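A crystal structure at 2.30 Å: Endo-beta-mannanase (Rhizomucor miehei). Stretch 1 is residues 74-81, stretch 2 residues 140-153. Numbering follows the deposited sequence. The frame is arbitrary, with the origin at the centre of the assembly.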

# COMPACT_ATOMS: atom_id res chain seq x y z
N ASN A 74 12.68 -16.79 -22.32
CA ASN A 74 13.23 -15.43 -22.18
C ASN A 74 12.18 -14.38 -21.81
O ASN A 74 12.36 -13.18 -22.07
N LYS A 75 11.10 -14.83 -21.19
CA LYS A 75 9.93 -13.98 -20.96
C LYS A 75 9.51 -13.94 -19.49
O LYS A 75 9.71 -14.91 -18.74
N MET A 76 8.95 -12.81 -19.08
CA MET A 76 8.28 -12.72 -17.79
C MET A 76 6.86 -13.23 -18.00
O MET A 76 6.05 -12.60 -18.67
N VAL A 77 6.58 -14.40 -17.43
CA VAL A 77 5.27 -15.04 -17.59
C VAL A 77 4.36 -14.83 -16.38
O VAL A 77 4.84 -14.69 -15.24
N ILE A 78 3.05 -14.80 -16.63
CA ILE A 78 2.04 -14.50 -15.61
C ILE A 78 1.17 -15.73 -15.32
O ILE A 78 0.83 -16.48 -16.23
N ASN A 79 0.82 -15.91 -14.05
CA ASN A 79 0.08 -17.09 -13.60
C ASN A 79 -1.41 -16.87 -13.36
O ASN A 79 -1.81 -16.30 -12.34
N ASP A 80 -2.23 -17.35 -14.29
CA ASP A 80 -3.68 -17.23 -14.20
C ASP A 80 -4.33 -18.41 -13.46
O ASP A 80 -5.56 -18.47 -13.38
N ASN A 81 -3.53 -19.33 -12.93
CA ASN A 81 -4.07 -20.51 -12.25
C ASN A 81 -5.03 -20.18 -11.11
O ASN A 81 -4.84 -19.21 -10.38
N ASP A 140 8.39 -1.98 -19.42
CA ASP A 140 7.40 -2.61 -20.31
C ASP A 140 6.84 -3.92 -19.75
O ASP A 140 5.70 -4.30 -20.04
N SER A 141 7.66 -4.59 -18.94
CA SER A 141 7.26 -5.80 -18.24
C SER A 141 6.35 -5.47 -17.05
O SER A 141 5.42 -6.22 -16.75
N PHE A 142 6.63 -4.35 -16.38
CA PHE A 142 5.75 -3.88 -15.31
C PHE A 142 4.42 -3.45 -15.92
O PHE A 142 3.35 -3.78 -15.38
N LYS A 143 4.48 -2.75 -17.05
CA LYS A 143 3.28 -2.31 -17.75
C LYS A 143 2.39 -3.48 -18.17
O LYS A 143 1.21 -3.53 -17.80
N GLU A 144 2.95 -4.42 -18.92
CA GLU A 144 2.18 -5.58 -19.36
C GLU A 144 1.53 -6.34 -18.19
O GLU A 144 0.43 -6.88 -18.33
N TYR A 145 2.19 -6.35 -17.03
CA TYR A 145 1.63 -6.95 -15.82
C TYR A 145 0.44 -6.14 -15.33
O TYR A 145 -0.63 -6.71 -15.03
N ILE A 146 0.61 -4.82 -15.26
CA ILE A 146 -0.44 -3.90 -14.85
C ILE A 146 -1.66 -4.07 -15.75
O ILE A 146 -2.78 -4.26 -15.25
N SER A 147 -1.44 -4.04 -17.06
CA SER A 147 -2.50 -4.27 -18.04
C SER A 147 -3.25 -5.57 -17.78
O SER A 147 -4.47 -5.60 -17.81
N HIS A 148 -2.50 -6.64 -17.53
CA HIS A 148 -3.08 -7.95 -17.29
C HIS A 148 -3.95 -7.96 -16.06
O HIS A 148 -5.06 -8.49 -16.08
N VAL A 149 -3.45 -7.36 -14.99
CA VAL A 149 -4.17 -7.35 -13.71
C VAL A 149 -5.44 -6.52 -13.82
O VAL A 149 -6.52 -7.00 -13.44
N LEU A 150 -5.33 -5.31 -14.36
CA LEU A 150 -6.50 -4.42 -14.50
C LEU A 150 -7.56 -4.98 -15.46
O LEU A 150 -8.76 -4.75 -15.26
N ASN A 151 -7.11 -5.69 -16.49
CA ASN A 151 -8.01 -6.27 -17.50
C ASN A 151 -8.63 -7.61 -17.11
O ASN A 151 -9.66 -8.00 -17.66
N ARG A 152 -8.01 -8.31 -16.16
CA ARG A 152 -8.47 -9.63 -15.77
C ARG A 152 -9.95 -9.65 -15.43
O ARG A 152 -10.43 -8.79 -14.69
N GLU A 153 -10.68 -10.61 -15.99
CA GLU A 153 -12.03 -10.89 -15.55
C GLU A 153 -11.98 -11.74 -14.28
O GLU A 153 -11.19 -12.69 -14.18

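The contact is anchored at its C-terminal end by one carboxylate serving two cationic or polar partners. Asp-80 OD1 accepts a hydrogen bond from His-148 NE2 at 2.6 Å, with an N-H...acceptor angle of 154°, and the same OD1 forms a salt bridge with Arg-152 NH1 at 3.2 Å. Asp-80 OD1 lies at the edge of both the imidazole and the guanidinium, near their planes; for His-148 this suits the hydrogen bond. The CA-to-CB bond of Asp-80 points sideways, yet its m rotamer brings the carboxylate to the helix. The CA-to-CB bonds of His-148 (chi1 t) and Arg-152 both point toward stretch 1; Arg-152, the first residue to leave helical phi/psi, reaches across with chi1, chi2 and chi3 all t, and its NE and NH2 are satisfied elsewhere in the structure.

A looser salt bridge closes the other end: Lys-75 NZ lies 3.5 Å from Glu-144 OE1. The CA-to-CB bond of Lys-75 points sideways, and its t, p, t, t chain carries the amine over to Glu-144, whose CA-to-CB bond points toward stretch 1, with chi1 p and chi2 t.

Between these charged ends sits Ile-78, with more area covered by the other stretch than any other residue here. In its m, t rotamer it places CG2 over one face of the His-148 ring, 3.9 Å from the centroid and 13° off the normal, a CH-pi contact. The imidazole thus spends its edge on Asp-80 and a face on Ile-78. Ile-78 CD1 also packs 4.1 Å from CD1 of Tyr-145 (chi1 t), at that ring's edge.

Met-76 (t, p, p) brings CB within 3.4 Å of OG of Ser-141 (chi1 t). The strand alternates: Met-76 and Ile-78 point toward the helix, Val-77 away. Ser-141, Glu-144 and His-148 answer from one side of a helix running nearly parallel to the strand, at 17°.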

# COMPACT_ATOMS: atom_id res chain seq x y z
CB ASN A 74 13.99 -14.99 -23.45
CG ASN A 74 15.14 -15.92 -23.80
OD1 ASN A 74 15.93 -16.31 -22.94
ND2 ASN A 74 15.23 -16.27 -25.09
CB LYS A 75 8.76 -14.44 -21.84
CG LYS A 75 7.59 -13.47 -21.95
CD LYS A 75 7.96 -12.22 -22.73
CE LYS A 75 6.99 -11.08 -22.44
NZ LYS A 75 7.39 -9.82 -23.11
CB MET A 76 8.27 -11.28 -17.27
CG MET A 76 7.80 -11.14 -15.82
SD MET A 76 8.84 -11.97 -14.59
CE MET A 76 10.24 -10.86 -14.52
CB VAL A 77 5.38 -16.54 -17.96
CG1 VAL A 77 6.14 -16.70 -19.27
CG2 VAL A 77 6.05 -17.34 -16.85
CB ILE A 78 1.14 -13.31 -16.05
CG1 ILE A 78 2.00 -12.05 -16.26
CG2 ILE A 78 0.03 -13.06 -15.05
CD1 ILE A 78 1.29 -10.91 -16.97
CB ASN A 79 0.72 -17.65 -12.32
CG ASN A 79 0.11 -18.97 -11.88
OD1 ASN A 79 -0.51 -19.68 -12.68
ND2 ASN A 79 0.29 -19.31 -10.60
CB ASP A 80 -4.30 -17.11 -15.59
CG ASP A 80 -3.91 -15.82 -16.31
OD1 ASP A 80 -4.07 -14.72 -15.73
OD2 ASP A 80 -3.45 -15.91 -17.47
CB ASN A 81 -2.95 -21.43 -11.74
CG ASN A 81 -3.48 -22.74 -11.17
OD1 ASN A 81 -3.71 -22.86 -9.97
ND2 ASN A 81 -3.68 -23.71 -12.04
CB ASP A 140 7.97 -2.81 -21.70
CG ASP A 140 8.02 -1.53 -22.50
OD1 ASP A 140 7.29 -0.58 -22.15
OD2 ASP A 140 8.79 -1.47 -23.49
CB SER A 141 8.49 -6.58 -17.77
OG SER A 141 8.14 -7.84 -17.25
CB PHE A 142 6.40 -2.76 -14.49
CG PHE A 142 5.64 -2.40 -13.23
CD1 PHE A 142 4.83 -3.33 -12.56
CD2 PHE A 142 5.76 -1.11 -12.68
CE1 PHE A 142 4.14 -2.99 -11.41
CE2 PHE A 142 5.07 -0.77 -11.51
CZ PHE A 142 4.26 -1.71 -10.88
CB LYS A 143 3.64 -1.45 -18.96
CG LYS A 143 3.98 -0.01 -18.61
CD LYS A 143 4.42 0.74 -19.86
CE LYS A 143 4.67 2.21 -19.54
NZ LYS A 143 5.13 2.95 -20.74
CB GLU A 144 3.00 -6.51 -20.28
CG GLU A 144 4.13 -7.29 -19.60
CD GLU A 144 4.91 -8.20 -20.55
OE1 GLU A 144 5.94 -8.77 -20.12
OE2 GLU A 144 4.49 -8.34 -21.73
CB TYR A 145 2.68 -7.08 -14.72
CG TYR A 145 2.15 -7.66 -13.42
CD1 TYR A 145 1.83 -9.02 -13.33
CD2 TYR A 145 1.97 -6.87 -12.29
CE1 TYR A 145 1.35 -9.57 -12.15
CE2 TYR A 145 1.48 -7.41 -11.10
CZ TYR A 145 1.18 -8.76 -11.03
OH TYR A 145 0.69 -9.32 -9.86
CB ILE A 146 0.06 -2.43 -14.82
CG1 ILE A 146 0.90 -2.20 -13.57
CG2 ILE A 146 -1.09 -1.43 -14.88
CD1 ILE A 146 1.74 -0.94 -13.63
CB SER A 147 -1.92 -4.30 -19.46
OG SER A 147 -2.84 -4.89 -20.37
CB HIS A 148 -1.96 -8.98 -17.16
CG HIS A 148 -2.44 -10.40 -17.13
ND1 HIS A 148 -2.25 -11.25 -18.15
CD2 HIS A 148 -3.13 -11.11 -16.15
CE1 HIS A 148 -2.78 -12.44 -17.85
NE2 HIS A 148 -3.33 -12.35 -16.63
CB VAL A 149 -3.28 -6.86 -12.55
CG1 VAL A 149 -4.10 -6.68 -11.28
CG2 VAL A 149 -2.15 -7.84 -12.31
CB LEU A 150 -6.09 -3.02 -14.97
CG LEU A 150 -5.00 -2.20 -14.28
CD1 LEU A 150 -5.10 -0.74 -14.71
CD2 LEU A 150 -5.06 -2.29 -12.77
CB ASN A 151 -7.30 -6.40 -18.85
CG ASN A 151 -7.19 -5.07 -19.58
OD1 ASN A 151 -8.19 -4.37 -19.77
ND2 ASN A 151 -5.98 -4.72 -20.00
CB ARG A 152 -7.67 -10.17 -14.58
CG ARG A 152 -7.92 -11.65 -14.32
CD ARG A 152 -7.34 -12.15 -13.01
NE ARG A 152 -7.98 -13.40 -12.59
CZ ARG A 152 -7.73 -14.60 -13.12
NH1 ARG A 152 -6.86 -14.75 -14.10
NH2 ARG A 152 -8.37 -15.66 -12.66
CB GLU A 153 -12.82 -11.63 -16.63
CG GLU A 153 -14.30 -11.82 -16.32
CD GLU A 153 -15.02 -12.68 -17.34
OE1 GLU A 153 -14.74 -13.90 -17.40
OE2 GLU A 153 -15.87 -12.14 -18.07